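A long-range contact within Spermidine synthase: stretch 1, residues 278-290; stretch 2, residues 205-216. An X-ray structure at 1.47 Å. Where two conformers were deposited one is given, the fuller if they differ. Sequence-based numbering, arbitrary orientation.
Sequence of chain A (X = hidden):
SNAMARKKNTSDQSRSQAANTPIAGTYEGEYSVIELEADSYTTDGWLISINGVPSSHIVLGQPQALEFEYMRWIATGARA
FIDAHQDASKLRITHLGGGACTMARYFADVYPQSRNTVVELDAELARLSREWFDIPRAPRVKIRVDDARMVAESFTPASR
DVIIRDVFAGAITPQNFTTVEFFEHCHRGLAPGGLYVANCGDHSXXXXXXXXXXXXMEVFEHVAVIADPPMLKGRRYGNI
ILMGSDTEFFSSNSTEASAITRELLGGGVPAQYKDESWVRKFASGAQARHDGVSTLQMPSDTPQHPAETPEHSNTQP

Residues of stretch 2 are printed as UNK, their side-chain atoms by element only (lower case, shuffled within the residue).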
ATOM      1  N   TRP A 278      16.821  10.638   7.896  1.00 17.31           N
ATOM      2  CA  TRP A 278      15.782  10.889   8.897  1.00 18.33           C
ATOM      3  C   TRP A 278      15.208   9.590   9.446  1.00 17.82           C
ATOM      4  O   TRP A 278      15.013   9.434  10.649  1.00 17.89           O
ATOM      5  CB  TRP A 278      14.656  11.746   8.305  1.00 19.87           C
ATOM      6  CG  TRP A 278      13.567  12.156   9.265  1.00 20.62           C
ATOM      7  CD1 TRP A 278      13.462  13.374   9.901  1.00 23.91           C
ATOM      8  CD2 TRP A 278      12.399  11.405   9.655  1.00 22.22           C
ATOM      9  NE1 TRP A 278      12.340  13.405  10.668  1.00 25.22           N
ATOM     10  CE2 TRP A 278      11.657  12.223  10.541  1.00 24.52           C
ATOM     11  CE3 TRP A 278      11.913  10.135   9.354  1.00 23.05           C
ATOM     12  CZ2 TRP A 278      10.461  11.797  11.138  1.00 23.93           C
ATOM     13  CZ3 TRP A 278      10.712   9.715   9.941  1.00 24.27           C
ATOM     14  CH2 TRP A 278      10.008  10.554  10.840  1.00 25.00           C
ATOM     15  N   VAL A 279      14.909   8.654   8.553  1.00 16.18           N
ATOM     16  CA  VAL A 279      14.295   7.396   8.987  1.00 16.26           C
ATOM     17  C   VAL A 279      15.192   6.606   9.941  1.00 16.62           C
ATOM     18  O   VAL A 279      14.700   6.021  10.914  1.00 16.59           O
ATOM     19  CB  VAL A 279      13.891   6.554   7.758  1.00 15.63           C
ATOM     20  CG1 VAL A 279      13.425   5.161   8.178  1.00 16.60           C
ATOM     21  CG2 VAL A 279      12.818   7.284   6.948  1.00 18.20           C
ATOM     22  N   ARG A 280      16.493   6.586   9.671  1.00 16.87           N
ATOM     23  CA  ARG A 280      17.393   5.849  10.556  1.00 18.05           C
ATOM     24  C   ARG A 280      17.449   6.430  11.954  1.00 19.11           C
ATOM     25  O   ARG A 280      17.550   5.684  12.919  1.00 20.98           O
ATOM     26  CB  ARG A 280      18.800   5.718   9.962  1.00 18.07           C
ATOM     27  CG  ARG A 280      18.835   4.845   8.711  1.00 18.46           C
ATOM     28  CD  ARG A 280      20.267   4.512   8.247  1.00 18.46           C
ATOM     29  NE  ARG A 280      20.229   3.675   7.041  1.00 19.22           N
ATOM     30  CZ  ARG A 280      20.082   2.346   7.036  1.00 20.19           C
ATOM     31  NH1 ARG A 280      19.991   1.660   8.180  1.00 18.44           N
ATOM     32  NH2 ARG A 280      20.047   1.699   5.866  1.00 20.49           N
ATOM     33  N   LYS A 281      17.289   7.741  12.073  1.00 18.89           N
ATOM     34  CA  LYS A 281      17.174   8.357  13.415  1.00 20.05           C
ATOM     35  C   LYS A 281      15.827   8.082  14.058  1.00 19.14           C
ATOM     36  O   LYS A 281      15.755   7.692  15.237  1.00 21.44           O
ATOM     37  CB  LYS A 281      17.404   9.849  13.315  1.00 20.25           C
ATOM     38  CG  LYS A 281      18.847  10.211  13.006  1.00 23.61           C
ATOM     39  CD  LYS A 281      18.955  11.699  12.999  1.00 29.59           C
ATOM     40  CE  LYS A 281      19.120  12.220  11.604  1.00 34.02           C
ATOM     41  NZ  LYS A 281      20.551  12.085  11.234  1.00 37.17           N
ATOM     42  N   PHE A 282      14.749   8.212  13.272  1.00 18.20           N
ATOM     43  CA  PHE A 282      13.378   8.006  13.751  1.00 18.52           C
ATOM     44  C   PHE A 282      13.187   6.603  14.354  1.00 19.62           C
ATOM     45  O   PHE A 282      12.546   6.446  15.398  1.00 21.40           O
ATOM     46  CB  PHE A 282      12.432   8.200  12.548  1.00 18.73           C
ATOM     47  CG  PHE A 282      10.985   7.862  12.813  1.00 19.20           C
ATOM     48  CD1 PHE A 282      10.166   8.680  13.610  1.00 21.23           C
ATOM     49  CD2 PHE A 282      10.393   6.746  12.186  1.00 19.54           C
ATOM     50  CE1 PHE A 282       8.805   8.375  13.792  1.00 21.21           C
ATOM     51  CE2 PHE A 282       9.040   6.453  12.367  1.00 18.86           C
ATOM     52  CZ  PHE A 282       8.241   7.251  13.175  1.00 20.54           C
ATOM     53  N   ALA A 283      13.731   5.591  13.682  1.00 19.17           N
ATOM     54  CA  ALA A 283      13.538   4.207  14.084  1.00 20.08           C
ATOM     55  C   ALA A 283      14.703   3.641  14.894  1.00 20.76           C
ATOM     56  O   ALA A 283      14.710   2.444  15.219  1.00 21.09           O
ATOM     57  CB  ALA A 283      13.297   3.365  12.859  1.00 19.71           C
ATOM     58  N   SER A 284      15.690   4.478  15.204  1.00 21.01           N
ATOM     59  CA  SER A 284      16.836   4.046  16.004  0.50 21.65           C
ATOM     60  C   SER A 284      16.356   3.460  17.327  1.00 22.13           C
ATOM     61  O   SER A 284      15.412   3.972  17.961  1.00 22.20           O
ATOM     62  CB  SER A 284      17.774   5.218  16.261  0.50 21.81           C
ATOM     63  OG  SER A 284      18.981   4.783  16.870  0.50 21.43           O
ATOM     64  N   GLY A 285      16.977   2.366  17.728  1.00 21.92           N
ATOM     65  CA  GLY A 285      16.604   1.735  18.990  1.00 23.11           C
ATOM     66  C   GLY A 285      15.406   0.791  18.928  1.00 22.37           C
ATOM     67  O   GLY A 285      15.201  -0.013  19.841  1.00 24.35           O
ATOM     68  N   ALA A 286      14.612   0.855  17.853  1.00 21.86           N
ATOM     69  CA  ALA A 286      13.458  -0.020  17.728  1.00 21.47           C
ATOM     70  C   ALA A 286      13.913  -1.440  17.410  1.00 20.69           C
ATOM     71  O   ALA A 286      14.927  -1.638  16.710  1.00 22.19           O
ATOM     72  CB  ALA A 286      12.495   0.476  16.625  1.00 20.28           C
ATOM     73  N   GLN A 287      13.173  -2.411  17.928  1.00 20.07           N
ATOM     74  CA  GLN A 287      13.511  -3.809  17.703  1.00 21.00           C
ATOM     75  C   GLN A 287      12.680  -4.369  16.561  1.00 19.15           C
ATOM     76  O   GLN A 287      11.450  -4.207  16.539  1.00 20.17           O
ATOM     77  CB  GLN A 287      13.241  -4.605  18.971  1.00 22.35           C
ATOM     78  CG  GLN A 287      14.045  -4.100  20.193  1.00 28.33           C
ATOM     79  CD  GLN A 287      15.537  -3.990  19.929  1.00 33.16           C
ATOM     80  OE1 GLN A 287      16.220  -5.003  19.765  1.00 36.99           O
ATOM     81  NE2 GLN A 287      16.058  -2.758  19.900  1.00 34.47           N
ATOM     82  N   ALA A 288      13.363  -5.033  15.635  1.00 17.94           N
ATOM     83  CA  ALA A 288      12.674  -5.740  14.561  1.00 17.36           C
ATOM     84  C   ALA A 288      11.823  -6.851  15.132  1.00 17.03           C
ATOM     85  O   ALA A 288      12.141  -7.437  16.180  1.00 19.38           O
ATOM     86  CB  ALA A 288      13.675  -6.312  13.567  1.00 17.89           C
ATOM     87  N   ARG A 289      10.753  -7.144  14.410  1.00 16.59           N
ATOM     88  CA  ARG A 289       9.870  -8.273  14.765  1.00 16.14           C
ATOM     89  C   ARG A 289      10.185  -9.507  13.938  1.00 15.64           C
ATOM     90  O   ARG A 289      10.612  -9.403  12.778  1.00 15.05           O
ATOM     91  CB  ARG A 289       8.410  -7.931  14.534  1.00 18.70           C
ATOM     92  CG  ARG A 289       7.946  -6.707  15.320  1.00 20.23           C
ATOM     93  CD  ARG A 289       6.531  -6.392  14.956  1.00 22.91           C
ATOM     94  NE  ARG A 289       5.974  -5.313  15.763  1.00 25.82           N
ATOM     95  CZ  ARG A 289       4.783  -4.775  15.539  1.00 27.77           C
ATOM     96  NH1 ARG A 289       4.027  -5.197  14.523  1.00 28.09           N
ATOM     97  NH2 ARG A 289       4.347  -3.798  16.341  1.00 28.42           N
ATOM     98  N   HIS A 290       9.953 -10.665  14.545  1.00 15.75           N
ATOM     99  CA  HIS A 290      10.117 -11.959  13.890  1.00 15.59           C
ATOM    100  C   HIS A 290       8.841 -12.767  14.013  1.00 15.87           C
ATOM    101  O   HIS A 290       8.047 -12.567  14.943  1.00 16.43           O
ATOM    102  CB  HIS A 290      11.309 -12.718  14.478  1.00 16.30           C
ATOM    103  CG  HIS A 290      12.609 -12.151  14.039  1.00 16.80           C
ATOM    104  ND1 HIS A 290      13.275 -12.610  12.927  1.00 18.96           N
ATOM    105  CD2 HIS A 290      13.333 -11.103  14.510  1.00 18.48           C
ATOM    106  CE1 HIS A 290      14.387 -11.915  12.767  1.00 17.92           C
ATOM    107  NE2 HIS A 290      14.435 -10.983  13.700  1.00 19.55           N
ATOM    108  N   UNK A 205       2.494   6.786  19.675  1.00 31.48           N
ATOM    109  CA  UNK A 205       3.741   6.205  20.185  1.00 30.72           C
ATOM    110  C   UNK A 205       4.634   5.706  19.010  1.00 28.26           C
ATOM    111  O   UNK A 205       5.862   5.642  19.104  1.00 28.06           O
ATOM    112  o   UNK A 205       1.455   3.764  20.691  1.00 37.86           O
ATOM    113  c   UNK A 205       3.442   5.069  21.202  1.00 32.16           C
ATOM    114  c   UNK A 205       2.706   3.871  20.574  1.00 35.02           C
ATOM    115  o   UNK A 205       3.382   3.023  19.962  1.00 36.71           O
ATOM    116  N   UNK A 206       3.983   5.355  17.908  1.00 26.38           N
ATOM    117  CA  UNK A 206       4.665   4.951  16.678  1.00 24.08           C
ATOM    118  C   UNK A 206       5.544   3.704  16.814  1.00 22.96           C
ATOM    119  O   UNK A 206       6.423   3.477  15.980  1.00 21.46           O
ATOM    120  c   UNK A 206       5.361   8.491  15.155  1.00 28.67           C
ATOM    121  c   UNK A 206       3.461   6.933  14.777  1.00 28.13           C
ATOM    122  c   UNK A 206       4.568   7.341  15.743  1.00 26.47           C
ATOM    123  c   UNK A 206       5.443   6.130  16.072  1.00 24.90           C
ATOM    124  N   UNK A 207       5.298   2.881  17.850  1.00 21.61           N
ATOM    125  CA  UNK A 207       6.140   1.705  18.079  1.00 21.55           C
ATOM    126  C   UNK A 207       5.970   0.693  16.964  1.00 19.92           C
ATOM    127  O   UNK A 207       6.934   0.015  16.610  1.00 20.48           O
ATOM    128  n   UNK A 207       4.810   1.258  22.603  1.00 41.24           N
ATOM    129  c   UNK A 207       3.631   0.727  22.270  1.00 43.64           C
ATOM    130  n   UNK A 207       3.501  -0.070  21.217  1.00 46.06           N
ATOM    131  c   UNK A 207       6.258   1.863  20.638  1.00 27.66           C
ATOM    132  c   UNK A 207       6.082   1.033  21.915  1.00 33.91           C
ATOM    133  n   UNK A 207       2.561   1.005  23.006  1.00 45.71           N
ATOM    134  c   UNK A 207       5.850   1.021  19.425  1.00 22.65           C
ATOM    135  N   UNK A 208       4.759   0.594  16.433  1.00 20.10           N
ATOM    136  CA  UNK A 208       4.486  -0.303  15.295  1.00 19.20           C
ATOM    137  C   UNK A 208       5.261   0.089  14.040  1.00 18.14           C
ATOM    138  O   UNK A 208       6.008  -0.712  13.465  1.00 17.57           O
ATOM    139  N   UNK A 209       5.093   1.333  13.625  1.00 16.90           N
ATOM    140  CA  UNK A 209       5.857   1.847  12.467  1.00 15.72           C
ATOM    141  C   UNK A 209       7.376   1.685  12.650  1.00 15.67           C
ATOM    142  O   UNK A 209       8.101   1.277  11.724  1.00 15.20           O
ATOM    143  c   UNK A 209       5.512   3.285  12.223  1.00 16.72           C
ATOM    144  N   UNK A 210       7.878   2.034  13.839  1.00 15.92           N
ATOM    145  CA  UNK A 210       9.305   1.985  14.073  1.00 16.39           C
ATOM    146  C   UNK A 210       9.811   0.530  14.038  1.00 15.26           C
ATOM    147  O   UNK A 210      10.878   0.275  13.486  1.00 16.70           O
ATOM    148  n   UNK A 210       9.502   6.800  18.118  1.00 30.17           N
ATOM    149  c   UNK A 210       9.345   6.264  16.723  1.00 25.44           C
ATOM    150  c   UNK A 210       9.657   2.667  15.397  1.00 17.17           C
ATOM    151  c   UNK A 210       9.440   4.182  15.355  1.00 18.13           C
ATOM    152  c   UNK A 210       9.613   4.785  16.744  1.00 20.61           C
ATOM    153  N   UNK A 211       9.060  -0.411  14.606  1.00 15.65           N
ATOM    154  CA  UNK A 211       9.460  -1.811  14.543  0.50 15.76           C
ATOM    155  C   UNK A 211       9.409  -2.350  13.100  1.00 15.70           C
ATOM    156  O   UNK A 211      10.251  -3.160  12.702  1.00 15.61           O
ATOM    157  o   UNK A 211       9.033  -2.474  16.821  0.50 17.80           O
ATOM    158  c   UNK A 211       8.598  -2.656  15.473  0.50 16.38           C
ATOM    159  N   UNK A 212       8.434  -1.887  12.313  1.00 14.66           N
ATOM    160  CA  UNK A 212       8.387  -2.327  10.897  1.00 13.97           C
ATOM    161  C   UNK A 212       9.637  -1.829  10.207  1.00 13.73           C
ATOM    162  O   UNK A 212      10.287  -2.588   9.467  1.00 13.21           O
ATOM    163  c   UNK A 212       4.843  -2.507   9.578  1.00 16.83           C
ATOM    164  o   UNK A 212       5.241  -3.038   8.532  1.00 21.39           O
ATOM    165  o   UNK A 212       3.666  -2.167   9.812  1.00 19.17           O
ATOM    166  c   UNK A 212       7.145  -1.794  10.168  1.00 13.99           C
ATOM    167  c   UNK A 212       5.861  -2.408  10.657  1.00 14.31           C
ATOM    168  N   UNK A 213       9.938  -0.543  10.392  1.00 14.00           N
ATOM    169  CA  UNK A 213      11.157   0.009   9.807  1.00 13.96           C
ATOM    170  C   UNK A 213      12.439  -0.724  10.239  1.00 14.27           C
ATOM    171  O   UNK A 213      13.335  -0.964   9.406  1.00 15.50           O
ATOM    172  c   UNK A 213      10.686   2.507   7.864  1.00 15.53           C
ATOM    173  c   UNK A 213      10.081   3.715   9.993  1.00 17.35           C
ATOM    174  c   UNK A 213      10.257   2.337   9.310  1.00 14.56           C
ATOM    175  c   UNK A 213      11.305   1.524  10.085  1.00 14.51           C
ATOM    176  N   UNK A 214      12.556  -1.032  11.537  1.00 14.44           N
ATOM    177  CA  UNK A 214      13.704  -1.804  12.015  1.00 15.96           C
ATOM    178  C   UNK A 214      13.867  -3.134  11.248  1.00 15.82           C
ATOM    179  O   UNK A 214      14.965  -3.494  10.820  1.00 16.66           O
ATOM    180  c   UNK A 214      13.611  -2.045  13.551  1.00 16.69           C
ATOM    181  N   UNK A 215      12.754  -3.823  10.978  1.00 15.58           N
ATOM    182  CA  UNK A 215      12.834  -5.084  10.251  1.00 15.91           C
ATOM    183  C   UNK A 215      13.196  -4.851   8.792  1.00 14.66           C
ATOM    184  O   UNK A 215      14.006  -5.570   8.232  1.00 15.46           O
ATOM    185  N   UNK A 216      12.590  -3.824   8.202  1.00 14.61           N
ATOM    186  CA  UNK A 216      12.902  -3.466   6.807  1.00 14.58           C
ATOM    187  C   UNK A 216      14.397  -3.145   6.639  1.00 14.47           C
ATOM    188  O   UNK A 216      15.003  -3.498   5.615  1.00 14.80           O
ATOM    189  c   UNK A 216      10.561  -2.708   6.237  1.00 13.14           C
ATOM    190  c   UNK A 216      10.005  -0.571   4.389  1.00 13.98           C
ATOM    191 se   UNK A 216       9.406  -1.146   6.137  0.70 13.59          SE
ATOM    192  c   UNK A 216      12.048  -2.285   6.339  1.00 13.83           C
TER
HETATM  193  O   HOH W   1      10.137  -5.824  11.929  1.00 16.34           O
HETATM  194  O   HOH W   2      10.977  -1.756  19.435  1.00 34.51           O
HETATM  195  O   HOH W   3       7.079  -4.866  18.214  1.00 39.37           O

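Position 205 carries two side-chain carbons, the second bearing two oxygens, and it touches nothing on stretch 1. This is Asp-205. Sitting just ahead of the helix, its carboxylate can accept a bond from a free backbone amide, and its OD2 lies 2.9 Å from N of position 207.

Position 206 has four carbons forked at the second, one branch tip lying 3.7 Å from Phe-282 CE1, near the plane of the ring. It is Leu-206, at the N-cap position, a buried apolar group suited to an aromatic edge.

At position 207 three carbons lead to a nitrogen and then to a carbon holding two more nitrogens, all clear of stretch 1: a guanidinium, hence Arg-207. Its NH2 lies 3.3 Å from Asp-205 OD2, a salt bridge of charges only, since the oxygen is well out of the guanidinium plane.

Position 208 has no side-chain atoms, and its CA lies 3.7 Å from Arg-289 NH2. It is Gly-208, and the arginine end rests close to bare backbone.

A single carbon at position 209, without a close contact to stretch 1, identifies Ala-209, buried and compact.

Position 210 shows four carbons in a row ending in nitrogen. Its CB lies 3.8 Å from Ala-286 CB, and the last carbon sits over the face of the Phe-282 ring. This is Lys-210, whose CE is 4.0 Å from the centroid of the Phe-282 ring, a CH-pi contact. A long chain suits this place because its methylenes can pack while the ammonium reaches beyond them.

Position 211 has one carbon and one oxygen; the oxygen is 3.0 Å from Gln-287 O, and CB lies 3.7 Å from Arg-289 NE. It is Ser-211, whose OG donates that hydrogen bond to Gln-287 O, satisfying a carbonyl of the loop.

Position 212 has three carbons with two oxygens on the third, and its CA-to-CB bond points away from stretch 1. It is Glu-212, its carboxylate oxygens hydrogen-bonded elsewhere in the structure.

Position 213 again has four carbons forked at the second, one tip 3.8 Å from Val-279 CG1, the other 3.8 Å from Phe-282 CD2, and CB 3.9 Å from Ala-283 CB: Leu-213. The fork lets one residue fill space beside several apolar partners.

Position 214 has one carbon, its CB 3.4 Å from Ala-286 O and 3.7 Å from Ala-288 N: Ala-214, a methyl fitted closely against the loop backbone.

Position 215 has no side chain, and its CA approaches Ala-288 CB to 3.6 Å: Gly-215. The CA atoms of Gly-215 and Ala-288 are 4.4 Å apart; a CB here would point toward stretch 1.

Position 216, two carbons, selenium and a terminal carbon, out of contact, is Met-216, present as selenomethionine.

The contact joins an apolar cluster around Phe-282 and Leu-213 to a loop laying Ala-286, Ala-288 and the longer Arg-289 along the helix. After the type II turn from Ala-283 to Ala-286, polar links secure that loop: the serine bond, and water 1, which donates to Ser-211 O at 2.8 Å and accepts from Arg-289 N at 2.9 Å.

Stretch 2 205-216: DLRGAKSELAGM
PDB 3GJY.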